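Methylaspartate ammonia-lyase (PDB 1KKO) catalyses the reversible, magnesium-dependent anti elimination of ammonia from L-threo-3-methylaspartate to give mesaconate. Local coordinates at residues 236-241 with 305-310; 256-261 with 293-298; 273-278 with 286-291; 301-306 with 324-329; 330-335 with 355-360. All coordinates share one frame; numbering follows the deposited sequence.

Contact 1 (236-241 with 305-310); sequences HIDVYG and VADEWC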
# COMPACT_ATOMS: atom_id res chain seq x y z
N HIS A 236 -8.74 19.74 -4.55
CA HIS A 236 -8.47 19.35 -5.93
C HIS A 236 -9.45 18.23 -6.22
O HIS A 236 -9.41 17.17 -5.58
CB HIS A 236 -7.01 18.92 -6.04
CG HIS A 236 -6.55 18.44 -7.38
ND1 HIS A 236 -5.25 18.58 -7.79
CD2 HIS A 236 -7.19 17.75 -8.36
CE1 HIS A 236 -5.10 18.00 -8.97
NE2 HIS A 236 -6.26 17.49 -9.33
N ILE A 237 -10.36 18.49 -7.15
CA ILE A 237 -11.43 17.57 -7.49
C ILE A 237 -11.40 17.29 -8.98
O ILE A 237 -11.28 18.22 -9.78
CB ILE A 237 -12.78 18.17 -7.06
CG1 ILE A 237 -12.84 18.27 -5.53
CG2 ILE A 237 -13.94 17.34 -7.61
CD1 ILE A 237 -14.00 19.11 -4.99
N ASP A 238 -11.47 16.01 -9.34
CA ASP A 238 -11.43 15.57 -10.73
C ASP A 238 -12.84 15.23 -11.17
O ASP A 238 -13.52 14.38 -10.57
CB ASP A 238 -10.54 14.33 -10.86
CG ASP A 238 -10.22 13.95 -12.30
OD1 ASP A 238 -10.87 14.43 -13.28
OD2 ASP A 238 -9.29 13.13 -12.52
N VAL A 239 -13.29 15.90 -12.23
CA VAL A 239 -14.66 15.76 -12.71
C VAL A 239 -14.82 15.02 -14.03
O VAL A 239 -15.93 14.95 -14.56
CB VAL A 239 -15.37 17.11 -12.76
CG1 VAL A 239 -15.29 17.79 -11.40
CG2 VAL A 239 -14.76 18.01 -13.83
N TYR A 240 -13.75 14.45 -14.56
CA TYR A 240 -13.87 13.53 -15.70
C TYR A 240 -14.74 14.04 -16.83
O TYR A 240 -15.52 13.28 -17.42
CB TYR A 240 -14.38 12.17 -15.21
CG TYR A 240 -13.33 11.49 -14.38
CD1 TYR A 240 -13.23 11.74 -13.03
CD2 TYR A 240 -12.39 10.66 -14.97
CE1 TYR A 240 -12.26 11.15 -12.26
CE2 TYR A 240 -11.40 10.06 -14.21
CZ TYR A 240 -11.34 10.32 -12.86
OH TYR A 240 -10.35 9.74 -12.09
N GLY A 241 -14.56 15.31 -17.17
CA GLY A 241 -15.26 15.93 -18.28
C GLY A 241 -16.73 16.20 -18.06
O GLY A 241 -17.40 16.70 -18.97
N VAL A 305 -6.97 21.96 -14.21
CA VAL A 305 -5.90 21.02 -14.43
C VAL A 305 -6.18 20.17 -15.67
O VAL A 305 -7.24 19.55 -15.77
CB VAL A 305 -5.76 20.06 -13.23
CG1 VAL A 305 -4.51 19.20 -13.37
CG2 VAL A 305 -5.73 20.83 -11.93
N ALA A 306 -5.24 20.12 -16.61
CA ALA A 306 -5.34 19.25 -17.77
C ALA A 306 -4.98 17.84 -17.37
O ALA A 306 -4.14 17.60 -16.51
CB ALA A 306 -4.44 19.72 -18.85
N ASP A 307 -5.61 16.88 -18.03
CA ASP A 307 -5.32 15.47 -17.77
C ASP A 307 -5.56 14.68 -19.06
O ASP A 307 -4.61 14.29 -19.73
CB ASP A 307 -6.19 14.99 -16.62
CG ASP A 307 -6.02 13.52 -16.33
OD1 ASP A 307 -4.98 12.93 -16.67
OD2 ASP A 307 -6.91 12.88 -15.73
N GLU A 308 -6.83 14.47 -19.41
CA GLU A 308 -7.17 13.75 -20.63
C GLU A 308 -6.48 14.37 -21.85
O GLU A 308 -6.50 15.59 -22.03
CB GLU A 308 -8.68 13.75 -20.86
CG GLU A 308 -9.56 13.23 -19.72
CD GLU A 308 -10.00 14.30 -18.73
OE1 GLU A 308 -9.32 15.35 -18.59
OE2 GLU A 308 -11.05 14.09 -18.07
N TRP A 309 -5.90 13.51 -22.68
CA TRP A 309 -5.23 13.86 -23.93
C TRP A 309 -3.87 14.50 -23.72
O TRP A 309 -3.21 14.89 -24.69
CB TRP A 309 -6.12 14.70 -24.85
CG TRP A 309 -7.40 13.96 -25.10
CD1 TRP A 309 -8.61 14.22 -24.56
CD2 TRP A 309 -7.55 12.76 -25.86
NE1 TRP A 309 -9.53 13.29 -24.97
CE2 TRP A 309 -8.90 12.38 -25.77
CE3 TRP A 309 -6.69 11.98 -26.64
CZ2 TRP A 309 -9.40 11.24 -26.41
CZ3 TRP A 309 -7.20 10.86 -27.28
CH2 TRP A 309 -8.53 10.51 -27.16
N CYS A 310 -3.43 14.59 -22.46
CA CYS A 310 -2.12 15.14 -22.13
C CYS A 310 -1.32 13.99 -21.53
O CYS A 310 -1.23 13.85 -20.32
CB CYS A 310 -2.27 16.29 -21.15
SG CYS A 310 -0.73 17.16 -20.86
O HOH W 1 -9.37 14.41 -15.42
O HOH W 2 -7.00 11.82 -13.33

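Contact 2 (256-261 with 293-298); sequences EYIASL and KELTRL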
# COMPACT_ATOMS: atom_id res chain seq x y z
N GLU A 256 -18.08 29.85 -15.83
CA GLU A 256 -18.99 30.48 -14.89
C GLU A 256 -19.28 29.54 -13.72
O GLU A 256 -19.25 29.94 -12.56
CB GLU A 256 -20.31 30.86 -15.58
CG GLU A 256 -21.38 31.36 -14.62
CD GLU A 256 -22.73 31.55 -15.29
OE1 GLU A 256 -22.99 30.90 -16.33
OE2 GLU A 256 -23.53 32.35 -14.78
N TYR A 257 -19.60 28.29 -14.04
CA TYR A 257 -19.92 27.31 -13.01
C TYR A 257 -18.71 27.03 -12.12
O TYR A 257 -18.82 27.01 -10.90
CB TYR A 257 -20.41 26.00 -13.63
CG TYR A 257 -20.49 24.90 -12.60
CD1 TYR A 257 -21.49 24.90 -11.64
CD2 TYR A 257 -19.53 23.90 -12.55
CE1 TYR A 257 -21.55 23.92 -10.68
CE2 TYR A 257 -19.58 22.91 -11.59
CZ TYR A 257 -20.60 22.92 -10.66
OH TYR A 257 -20.65 21.92 -9.71
N ILE A 258 -17.56 26.79 -12.73
CA ILE A 258 -16.34 26.52 -11.97
C ILE A 258 -16.04 27.68 -11.03
O ILE A 258 -15.72 27.48 -9.87
CB ILE A 258 -15.17 26.26 -12.94
CG1 ILE A 258 -15.36 24.91 -13.64
CG2 ILE A 258 -13.84 26.27 -12.20
CD1 ILE A 258 -14.52 24.74 -14.86
N ALA A 259 -16.15 28.91 -11.53
CA ALA A 259 -15.90 30.08 -10.70
C ALA A 259 -16.86 30.14 -9.51
O ALA A 259 -16.49 30.57 -8.42
CB ALA A 259 -16.01 31.34 -11.54
N SER A 260 -18.10 29.72 -9.73
CA SER A 260 -19.12 29.75 -8.69
C SER A 260 -18.81 28.80 -7.53
O SER A 260 -19.38 28.93 -6.45
CB SER A 260 -20.51 29.44 -9.27
OG SER A 260 -20.73 28.05 -9.46
N LEU A 261 -17.92 27.84 -7.75
CA LEU A 261 -17.56 26.90 -6.69
C LEU A 261 -16.60 27.51 -5.67
O LEU A 261 -16.47 26.99 -4.57
CB LEU A 261 -16.95 25.64 -7.28
CG LEU A 261 -17.85 24.79 -8.17
CD1 LEU A 261 -17.06 23.63 -8.75
CD2 LEU A 261 -19.05 24.27 -7.42
N LYS A 293 -9.34 31.41 -20.14
CA LYS A 293 -9.59 32.80 -20.54
C LYS A 293 -10.78 33.37 -19.80
O LYS A 293 -10.73 34.49 -19.27
CB LYS A 293 -9.84 32.88 -22.05
CG LYS A 293 -9.93 34.30 -22.59
CD LYS A 293 -10.41 34.33 -24.04
CE LYS A 293 -10.46 35.75 -24.58
NZ LYS A 293 -11.17 35.82 -25.88
N GLU A 294 -11.89 32.63 -19.76
CA GLU A 294 -13.07 33.13 -19.07
C GLU A 294 -12.90 33.21 -17.54
O GLU A 294 -13.40 34.14 -16.91
CB GLU A 294 -14.31 32.31 -19.44
CG GLU A 294 -15.61 32.77 -18.79
CD GLU A 294 -16.11 34.13 -19.28
OE1 GLU A 294 -15.52 34.72 -20.21
OE2 GLU A 294 -17.11 34.61 -18.70
N LEU A 295 -12.18 32.26 -16.94
CA LEU A 295 -11.94 32.30 -15.50
C LEU A 295 -11.21 33.59 -15.13
O LEU A 295 -11.56 34.26 -14.15
CB LEU A 295 -11.12 31.08 -15.06
CG LEU A 295 -11.92 29.78 -14.98
CD1 LEU A 295 -10.99 28.60 -14.71
CD2 LEU A 295 -12.98 29.86 -13.91
N THR A 296 -10.21 33.91 -15.93
CA THR A 296 -9.45 35.14 -15.75
C THR A 296 -10.36 36.35 -15.91
O THR A 296 -10.35 37.26 -15.08
CB THR A 296 -8.33 35.18 -16.78
OG1 THR A 296 -7.39 34.13 -16.52
CG2 THR A 296 -7.51 36.46 -16.65
N ARG A 297 -11.17 36.36 -16.97
CA ARG A 297 -12.07 37.48 -17.19
C ARG A 297 -12.95 37.73 -15.97
O ARG A 297 -13.21 38.88 -15.61
CB ARG A 297 -12.96 37.24 -18.41
CG ARG A 297 -13.65 38.51 -18.90
CD ARG A 297 -14.68 38.28 -19.97
NE ARG A 297 -15.83 37.56 -19.44
CZ ARG A 297 -16.76 38.09 -18.67
NH1 ARG A 297 -16.69 39.38 -18.33
NH2 ARG A 297 -17.77 37.35 -18.23
N LEU A 298 -13.40 36.66 -15.33
CA LEU A 298 -14.24 36.75 -14.15
C LEU A 298 -13.47 37.11 -12.88
O LEU A 298 -14.08 37.43 -11.85
CB LEU A 298 -14.93 35.40 -13.91
CG LEU A 298 -15.90 34.91 -14.98
CD1 LEU A 298 -16.26 33.47 -14.72
CD2 LEU A 298 -17.15 35.77 -15.04

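Contact 3 (273-278 with 286-291); sequences EGPVDA and RMLTAI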
# COMPACT_ATOMS: atom_id res chain seq x y z
N GLU A 273 -9.91 19.44 -11.92
CA GLU A 273 -9.21 18.68 -12.94
C GLU A 273 -10.19 18.09 -13.95
O GLU A 273 -11.27 17.63 -13.59
CB GLU A 273 -8.36 17.57 -12.30
CG GLU A 273 -7.56 16.75 -13.30
CD GLU A 273 -6.49 15.88 -12.67
OE1 GLU A 273 -6.49 15.69 -11.44
OE2 GLU A 273 -5.65 15.36 -13.43
N GLY A 274 -9.79 18.12 -15.22
CA GLY A 274 -10.59 17.55 -16.28
C GLY A 274 -11.98 18.13 -16.42
O GLY A 274 -12.95 17.39 -16.49
N PRO A 275 -12.13 19.44 -16.49
CA PRO A 275 -13.49 20.00 -16.56
C PRO A 275 -14.28 19.55 -17.79
O PRO A 275 -15.50 19.38 -17.69
CB PRO A 275 -13.24 21.51 -16.60
CG PRO A 275 -11.86 21.65 -17.09
CD PRO A 275 -11.11 20.50 -16.45
N VAL A 276 -13.59 19.35 -18.91
CA VAL A 276 -14.21 18.93 -20.16
C VAL A 276 -13.35 17.87 -20.80
O VAL A 276 -12.17 17.75 -20.49
CB VAL A 276 -14.32 20.12 -21.13
CG1 VAL A 276 -15.12 21.24 -20.52
CG2 VAL A 276 -12.93 20.60 -21.51
N ASP A 277 -13.95 17.07 -21.67
CA ASP A 277 -13.21 16.10 -22.47
C ASP A 277 -13.65 16.28 -23.93
O ASP A 277 -14.71 15.78 -24.34
CB ASP A 277 -13.46 14.68 -22.01
CG ASP A 277 -12.70 13.66 -22.83
OD1 ASP A 277 -12.04 14.03 -23.82
OD2 ASP A 277 -12.70 12.44 -22.55
N ALA A 278 -12.84 16.99 -24.70
CA ALA A 278 -13.14 17.28 -26.10
C ALA A 278 -12.88 16.11 -27.04
O ALA A 278 -13.16 16.22 -28.23
CB ALA A 278 -12.35 18.50 -26.55
N ARG A 286 -7.63 23.62 -27.05
CA ARG A 286 -8.43 24.81 -27.34
C ARG A 286 -9.53 25.03 -26.30
O ARG A 286 -9.76 26.15 -25.85
CB ARG A 286 -9.03 24.71 -28.73
CG ARG A 286 -8.07 25.16 -29.80
CD ARG A 286 -8.71 25.25 -31.16
NE ARG A 286 -8.98 23.91 -31.68
CZ ARG A 286 -8.12 23.19 -32.39
NH1 ARG A 286 -8.47 21.98 -32.81
NH2 ARG A 286 -6.92 23.66 -32.69
N MSE A 287 -10.18 23.96 -25.88
CA MSE A 287 -11.24 24.08 -24.91
C MSE A 287 -10.75 24.56 -23.55
O MSE A 287 -11.34 25.43 -22.92
CB MSE A 287 -11.89 22.72 -24.75
CG MSE A 287 -12.84 22.66 -23.62
SE MSE A 287 -14.49 23.57 -23.98
CE MSE A 287 -14.61 23.40 -25.86
N LEU A 288 -9.67 23.97 -23.05
CA LEU A 288 -9.14 24.39 -21.77
C LEU A 288 -8.69 25.85 -21.83
O LEU A 288 -8.89 26.60 -20.89
CB LEU A 288 -8.00 23.50 -21.32
CG LEU A 288 -8.34 22.04 -21.04
CD1 LEU A 288 -7.10 21.34 -20.49
CD2 LEU A 288 -9.49 21.92 -20.07
N THR A 289 -8.07 26.23 -22.95
CA THR A 289 -7.60 27.61 -23.12
C THR A 289 -8.77 28.58 -22.98
O THR A 289 -8.68 29.59 -22.29
CB THR A 289 -6.94 27.77 -24.49
OG1 THR A 289 -5.78 26.93 -24.58
CG2 THR A 289 -6.42 29.20 -24.70
N ALA A 290 -9.88 28.25 -23.62
CA ALA A 290 -11.07 29.07 -23.54
C ALA A 290 -11.65 29.15 -22.12
O ALA A 290 -12.08 30.20 -21.68
CB ALA A 290 -12.11 28.57 -24.51
N ILE A 291 -11.66 28.03 -21.38
CA ILE A 291 -12.14 28.08 -20.01
C ILE A 291 -11.22 28.96 -19.16
O ILE A 291 -11.70 29.76 -18.35
CB ILE A 291 -12.25 26.66 -19.40
CG1 ILE A 291 -13.30 25.84 -20.15
CG2 ILE A 291 -12.60 26.74 -17.91
CD1 ILE A 291 -13.27 24.35 -19.82

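Contact 4 (301-306 with 324-329); sequences GVKIVA and SCHMVQ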
# COMPACT_ATOMS: atom_id res chain seq x y z
N GLY A 301 -10.42 32.82 -8.68
CA GLY A 301 -9.21 32.26 -8.12
C GLY A 301 -9.15 30.74 -8.28
O GLY A 301 -8.20 30.11 -7.82
N VAL A 302 -10.15 30.17 -8.95
CA VAL A 302 -10.20 28.72 -9.14
C VAL A 302 -9.31 28.35 -10.32
O VAL A 302 -9.30 29.01 -11.35
CB VAL A 302 -11.63 28.21 -9.39
CG1 VAL A 302 -11.65 26.69 -9.52
CG2 VAL A 302 -12.57 28.65 -8.27
N LYS A 303 -8.57 27.25 -10.18
CA LYS A 303 -7.65 26.82 -11.22
C LYS A 303 -8.12 25.52 -11.88
O LYS A 303 -8.84 24.76 -11.27
CB LYS A 303 -6.26 26.64 -10.63
CG LYS A 303 -5.61 27.96 -10.22
CD LYS A 303 -4.27 27.73 -9.56
CE LYS A 303 -3.58 29.02 -9.17
NZ LYS A 303 -2.37 28.71 -8.35
N ILE A 304 -7.72 25.31 -13.13
CA ILE A 304 -8.06 24.06 -13.82
C ILE A 304 -6.79 23.28 -14.17
O ILE A 304 -5.71 23.85 -14.39
CB ILE A 304 -9.00 24.25 -15.05
CG1 ILE A 304 -8.36 25.12 -16.12
CG2 ILE A 304 -10.35 24.79 -14.59
CD1 ILE A 304 -9.09 25.08 -17.46
N VAL A 305 -6.97 21.96 -14.21
CA VAL A 305 -5.90 21.02 -14.43
C VAL A 305 -6.18 20.17 -15.67
O VAL A 305 -7.24 19.55 -15.77
CB VAL A 305 -5.76 20.06 -13.23
CG1 VAL A 305 -4.51 19.20 -13.37
CG2 VAL A 305 -5.73 20.83 -11.93
N ALA A 306 -5.24 20.12 -16.61
CA ALA A 306 -5.34 19.25 -17.77
C ALA A 306 -4.98 17.84 -17.37
O ALA A 306 -4.14 17.60 -16.51
CB ALA A 306 -4.44 19.72 -18.85
N SER A 324 -2.84 26.73 -21.83
CA SER A 324 -4.18 26.19 -21.83
C SER A 324 -4.86 26.06 -20.48
O SER A 324 -6.09 25.98 -20.41
CB SER A 324 -4.16 24.83 -22.53
OG SER A 324 -3.35 23.91 -21.84
N CYS A 325 -4.08 26.04 -19.40
CA CYS A 325 -4.62 25.78 -18.08
C CYS A 325 -3.56 26.12 -17.05
O CYS A 325 -2.46 26.49 -17.42
CB CYS A 325 -5.00 24.30 -17.96
SG CYS A 325 -3.67 23.20 -18.38
N HIS A 326 -3.90 26.02 -15.78
CA HIS A 326 -2.98 26.41 -14.73
C HIS A 326 -2.02 25.33 -14.31
O HIS A 326 -0.93 25.62 -13.84
CB HIS A 326 -3.78 26.85 -13.51
CG HIS A 326 -4.80 27.89 -13.82
ND1 HIS A 326 -6.08 27.56 -14.21
CD2 HIS A 326 -4.72 29.24 -13.85
CE1 HIS A 326 -6.75 28.67 -14.45
NE2 HIS A 326 -5.95 29.70 -14.24
N MSE A 327 -2.43 24.08 -14.48
CA MSE A 327 -1.68 22.93 -14.01
C MSE A 327 -1.94 21.78 -14.96
O MSE A 327 -3.02 21.69 -15.54
CB MSE A 327 -2.17 22.55 -12.61
CG MSE A 327 -1.53 21.33 -12.00
SE MSE A 327 -2.23 20.96 -10.22
CE MSE A 327 -0.89 21.88 -9.20
N VAL A 328 -0.95 20.92 -15.14
CA VAL A 328 -1.10 19.72 -15.96
C VAL A 328 -0.75 18.48 -15.14
O VAL A 328 0.24 18.49 -14.42
CB VAL A 328 -0.19 19.72 -17.21
CG1 VAL A 328 -0.65 20.75 -18.22
CG2 VAL A 328 1.23 19.95 -16.85
N GLN A 329 -1.57 17.44 -15.25
CA GLN A 329 -1.21 16.15 -14.65
C GLN A 329 -0.24 15.40 -15.57
O GLN A 329 -0.62 14.95 -16.65
CB GLN A 329 -2.39 15.23 -14.33
CG GLN A 329 -1.80 13.98 -13.63
CD GLN A 329 -2.72 12.86 -13.19
OE1 GLN A 329 -2.24 11.76 -12.90
NE2 GLN A 329 -4.03 13.12 -13.14

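Contact 5 (330-335 with 355-360); sequences IKTPDL and AYQGGT. With SO4 (sulfate ion), chain C.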
# COMPACT_ATOMS: atom_id res chain seq x y z
N ILE A 330 1.00 15.29 -15.11
CA ILE A 330 2.05 14.49 -15.73
C ILE A 330 1.79 13.09 -15.15
O ILE A 330 2.16 12.78 -14.02
CB ILE A 330 3.41 15.09 -15.32
CG1 ILE A 330 3.52 16.54 -15.83
CG2 ILE A 330 4.58 14.25 -15.83
CD1 ILE A 330 4.73 17.28 -15.29
N LYS A 331 1.05 12.29 -15.91
CA LYS A 331 0.57 11.00 -15.40
C LYS A 331 1.68 9.99 -15.66
O LYS A 331 1.78 9.40 -16.73
CB LYS A 331 -0.74 10.60 -16.05
CG LYS A 331 -1.39 9.43 -15.36
CD LYS A 331 -2.81 9.18 -15.83
CE LYS A 331 -3.64 8.42 -14.81
NZ LYS A 331 -4.13 9.30 -13.74
N THR A 332 2.51 9.81 -14.65
CA THR A 332 3.83 9.25 -14.86
C THR A 332 3.96 8.00 -15.73
O THR A 332 4.81 7.99 -16.59
CB THR A 332 4.60 9.09 -13.53
OG1 THR A 332 3.93 8.17 -12.66
CG2 THR A 332 4.72 10.42 -12.77
N PRO A 333 3.16 6.94 -15.58
CA PRO A 333 3.41 5.76 -16.42
C PRO A 333 3.24 6.05 -17.90
O PRO A 333 3.86 5.42 -18.74
CB PRO A 333 2.37 4.74 -15.93
CG PRO A 333 1.96 5.22 -14.59
CD PRO A 333 2.01 6.72 -14.68
N ASP A 334 2.39 7.01 -18.22
CA ASP A 334 2.11 7.34 -19.62
C ASP A 334 3.25 8.05 -20.34
O ASP A 334 3.22 8.16 -21.56
CB ASP A 334 0.86 8.19 -19.71
CG ASP A 334 -0.40 7.43 -19.38
OD1 ASP A 334 -0.49 6.21 -19.69
OD2 ASP A 334 -1.35 8.02 -18.84
N LEU A 335 4.24 8.52 -19.60
CA LEU A 335 5.37 9.20 -20.21
C LEU A 335 6.46 8.22 -20.63
O LEU A 335 7.42 8.62 -21.25
CB LEU A 335 5.98 10.24 -19.27
CG LEU A 335 5.21 11.56 -19.24
CD1 LEU A 335 4.03 11.49 -18.28
CD2 LEU A 335 6.13 12.71 -18.90
N ALA A 355 3.29 22.06 -12.42
CA ALA A 355 3.48 20.64 -12.71
C ALA A 355 2.90 19.78 -11.60
O ALA A 355 3.30 19.89 -10.45
CB ALA A 355 4.95 20.37 -12.87
N TYR A 356 1.93 18.96 -11.96
CA TYR A 356 1.34 17.98 -11.04
C TYR A 356 1.90 16.61 -11.46
O TYR A 356 1.56 16.07 -12.51
CB TYR A 356 -0.20 18.05 -11.10
CG TYR A 356 -0.93 16.85 -10.55
CD1 TYR A 356 -0.41 16.06 -9.51
CD2 TYR A 356 -2.16 16.50 -11.10
CE1 TYR A 356 -1.12 14.96 -9.05
CE2 TYR A 356 -2.86 15.40 -10.63
CZ TYR A 356 -2.33 14.64 -9.63
OH TYR A 356 -3.02 13.52 -9.21
N GLN A 357 2.83 16.09 -10.65
CA GLN A 357 3.43 14.79 -10.92
C GLN A 357 2.47 13.75 -10.37
O GLN A 357 2.43 13.48 -9.17
CB GLN A 357 4.81 14.67 -10.30
CG GLN A 357 5.58 13.47 -10.82
CD GLN A 357 6.90 13.30 -10.15
OE1 GLN A 357 7.76 14.17 -10.23
NE2 GLN A 357 7.07 12.16 -9.48
N GLY A 358 1.65 13.23 -11.27
CA GLY A 358 0.57 12.35 -10.89
C GLY A 358 0.95 10.89 -10.98
O GLY A 358 2.01 10.47 -10.51
N GLY A 359 0.09 10.11 -11.61
CA GLY A 359 0.28 8.68 -11.67
C GLY A 359 -1.06 7.99 -11.57
O GLY A 359 -2.09 8.54 -11.98
N THR A 360 -1.05 6.78 -11.03
CA THR A 360 -2.26 5.98 -10.99
C THR A 360 -2.34 5.15 -9.73
O THR A 360 -1.33 4.77 -9.15
CB THR A 360 -2.27 5.06 -12.23
OG1 THR A 360 -3.43 4.20 -12.22
CG2 THR A 360 -1.05 4.13 -12.28
S SO4 C . -5.99 6.74 -11.74
O1 SO4 C . -5.25 5.90 -12.72
O2 SO4 C . -7.43 6.36 -11.99
O3 SO4 C . -5.60 6.39 -10.37
O4 SO4 C . -5.84 8.20 -11.95

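Contact 1 (236-241 with 305-310)
Asp238 and Asp307 bring their carboxylates together at the C-terminal ends of two strands of the TIM barrel, 234-238 and 303-306, with strand 270-273 lying between them. Both bind magnesium in this enolase-superfamily enzyme. Asp238 OD2 stands 4.0 Å from Asp307 OD2, and the two carboxylate planes are turned 67° apart.

Water joins the pair. Water 1 donates to Asp238 OD1 at 2.6 Å and to Asp307 OD2 at 2.9 Å. Water 2 sits 2.8 Å from Asp238 OD2 and 2.6 Å from Asp307 OD2, though it has more acceptors nearby than protons to give.

The apolar part is small: His236 CE1 meets Val305 CG2 at 4.1 Å, the side chains crossing at about a right angle. ND1 and NE2 of His236 are hydrogen-bonded to Arg382 and to Glu273, the third magnesium ligand. Farther along, Glu308 is bent at chi2 (90°, which sets CD), and its OE2 lies 3.7 Å from Tyr240 CA.

Asp238 also shapes its own chain through an Asx turn. Tyr240 N donates 3.2 Å to Asp238 OD1, arriving on the anti side and 34° out of the carboxylate plane.

Contact 2 (256-261 with 293-298)
Ala259 presses its CB into the angle between two leucines of the facing helix, 3.8 Å from Leu298 CD1 and 4.1 Å from Leu295 CD2. The same Leu295 methyl reaches Ile258 CG2 at 4.1 Å, the two side chains crossing at about a right angle. On the outer flank Leu298 CD1 also lies against the backbone, 4.1 Å from Glu256 CA.

One step out are the helices themselves. The segments 256-260 and 293-298 belong to neighbouring helices of the layer that wraps the TIM barrel; their axes approach to 9.6 Å and cross at -53°. Ile258 turns inward as well, packing on Pro275, Val302 and Ile243, while Ser300 touches both Ala259 and Leu295.

The polar groups nearby bond within their own helix or to other parts of the chain, not across the contact. Arg297 grips Glu294 side-on: NE to OE1 at 3.0 Å, close to the guanidinium plane, and NH2 to OE2 at 2.9 Å. On the other helix Ser260 OG donates 2.6 Å to Tyr257 O and is also hydrogen-bonded to Arg212.

With no hydrogen bond or salt bridge from one segment to the other, the fit rests on methyl groups and dispersion, and the Glu294-Arg297 pair ties one turn of its own helix to the next without bridging the interface.

Contact 3 (273-278 with 286-291)
Pro275 and Val276 belong to the loop that leaves barrel strand 270-273 just after the magnesium ligand Glu273, and they fold back onto helix 281-298, the helix this loop leads into. The proline ring brings CG to 3.8 Å from Leu288 CD2, the two side chains at about a right angle, and the same CG lies 4.1 Å from Ile291 CD1. The two methyls of Val276 take different partners. Its CG1, anti to the carbonyl carbon (chi1 -58°), meets Ile291 CD1 tip to tip at 3.7 Å. Its CG2 lies 4.0 Å from Leu288 CD2, the two side chains sliding past each other in opposite directions. Selenomethionine Met287 is also beside Val276, but its CG is modelled too near that valine for the detail to be trusted.

Around the contact, Gln284 makes two hydrogen bonds to the loop backbone, at Val276 O and Ala278 N, while Asp277 OD1 accepts from Gly279 N and Trp309 NE1. Leu288 and Ile291 pack on Ile304 of the next strand, and Pro275 touches Ile258.

No polar bond crosses between the two segments. Apolar side chains alone carry the contact between loop and helix, while Glu273, which takes no part in it, points its carboxylate away from the helix toward the magnesium site.

Contact 4 (301-306 with 324-329)
Val305 pairs with Met327 and Ala306 with Val328 where strands 303-306 and 327-329 run parallel, their short axes 32° apart. With helix 313-321 between them in the chain they form a beta-alpha-beta unit of the TIM barrel. Both N and O of Ala306 bond to the 327-329 strand: N donates 2.9 Å to Met327 O, and O accepts from Gln329 N, also at 2.9 Å. Earlier in the strand, Ile304 O is shared by Met327 N and His326 N, the latter at 3.1 Å.

His326 takes over where the regular pairing stops. Its ND1 accepts from Ile304 N at 3.0 Å, nearly straight (169°) though the donor is tilted 29° from the ring plane. Lys303 CG rests over one face of the ring, 3.9 Å from the centroid, a CH-pi contact; the lysine then runs on extended to a salt bridge with Glu354.

On the face of the sheet with Val305, Met327 (selenomethionine) lies alongside it, pointing the same way, with Val305 CG2 3.9 Å from SE. The substrate-binding Gln329 has its NE2 hydrogen-bonded to Glu273 OE2 and its OE1 to Gly359 N. Across the sheet from Val305, Ala306 CB meets Cys325 SG at 3.6 Å.

Contact 5 (330-335 with 355-360)
Ile330 makes the close-packed end of this contact. Its N donates 2.8 Å to Tyr356 O, nearly along the C=O axis, and its O accepts from Gly358 N at 2.8 Å, a donor tilted 35° from the carbonyl plane. Its CD1 rests on Ala355 CB at 3.9 Å. Next to it Thr332 CG2 touches Gln357 CG at 3.7 Å, while the hydroxyl of Thr332 is hydrogen-bonded to Tyr132. Gly359 CA lies 4.0 Å from Pro333 CD; with phi at 143°, a CB there would jam against the preceding carbonyl O.

Here the parallel strands 327-330 and 354-357 of the TIM barrel give way to the loops at their C-terminal ends, which in this fold carry the active site. Lys331, the proton acceptor, starts out pointing away from the facing segment, but its chain returns; bent at chi4 (80°, which sets NZ), it donates from NZ 2.8 Å to Gly359 O.

On the pocket side few atoms link the segments, and a sulfate, probably from the crystallisation liquor, lies against both. Lys331 NZ, also hydrogen-bonded to Gln329 OE1, donates 2.7 Å to its O4, and Thr360 OG1 donates 2.5 Å to its O1. Cys361 N and Gln172 NE2, both of substrate-binding residues, hydrogen-bond it too.

Overall arrangement
All five contacts lie in the C-terminal TIM barrel: contacts 1, 4 and 5 involve strands of its parallel sheet, contacts 2 and 3 the helix 281-298 outside it. Contact 3 is nested inside contact 2 and both inside the loop closed by contact 1; contact 4 then begins on strand 303-306, where contact 1 ends, and contact 5 follows. The centres of contacts 1, 3 and 4 are about 8 to 9 Å from one another, meeting round the metal-binding Glu273. Contact 5 adjoins contact 4 through the neighbouring strands 327-330 and 354-357. Contact 2, with its centre about 26 Å from that of contact 5, belongs to the outer helical layer, away from the magnesium and substrate sites.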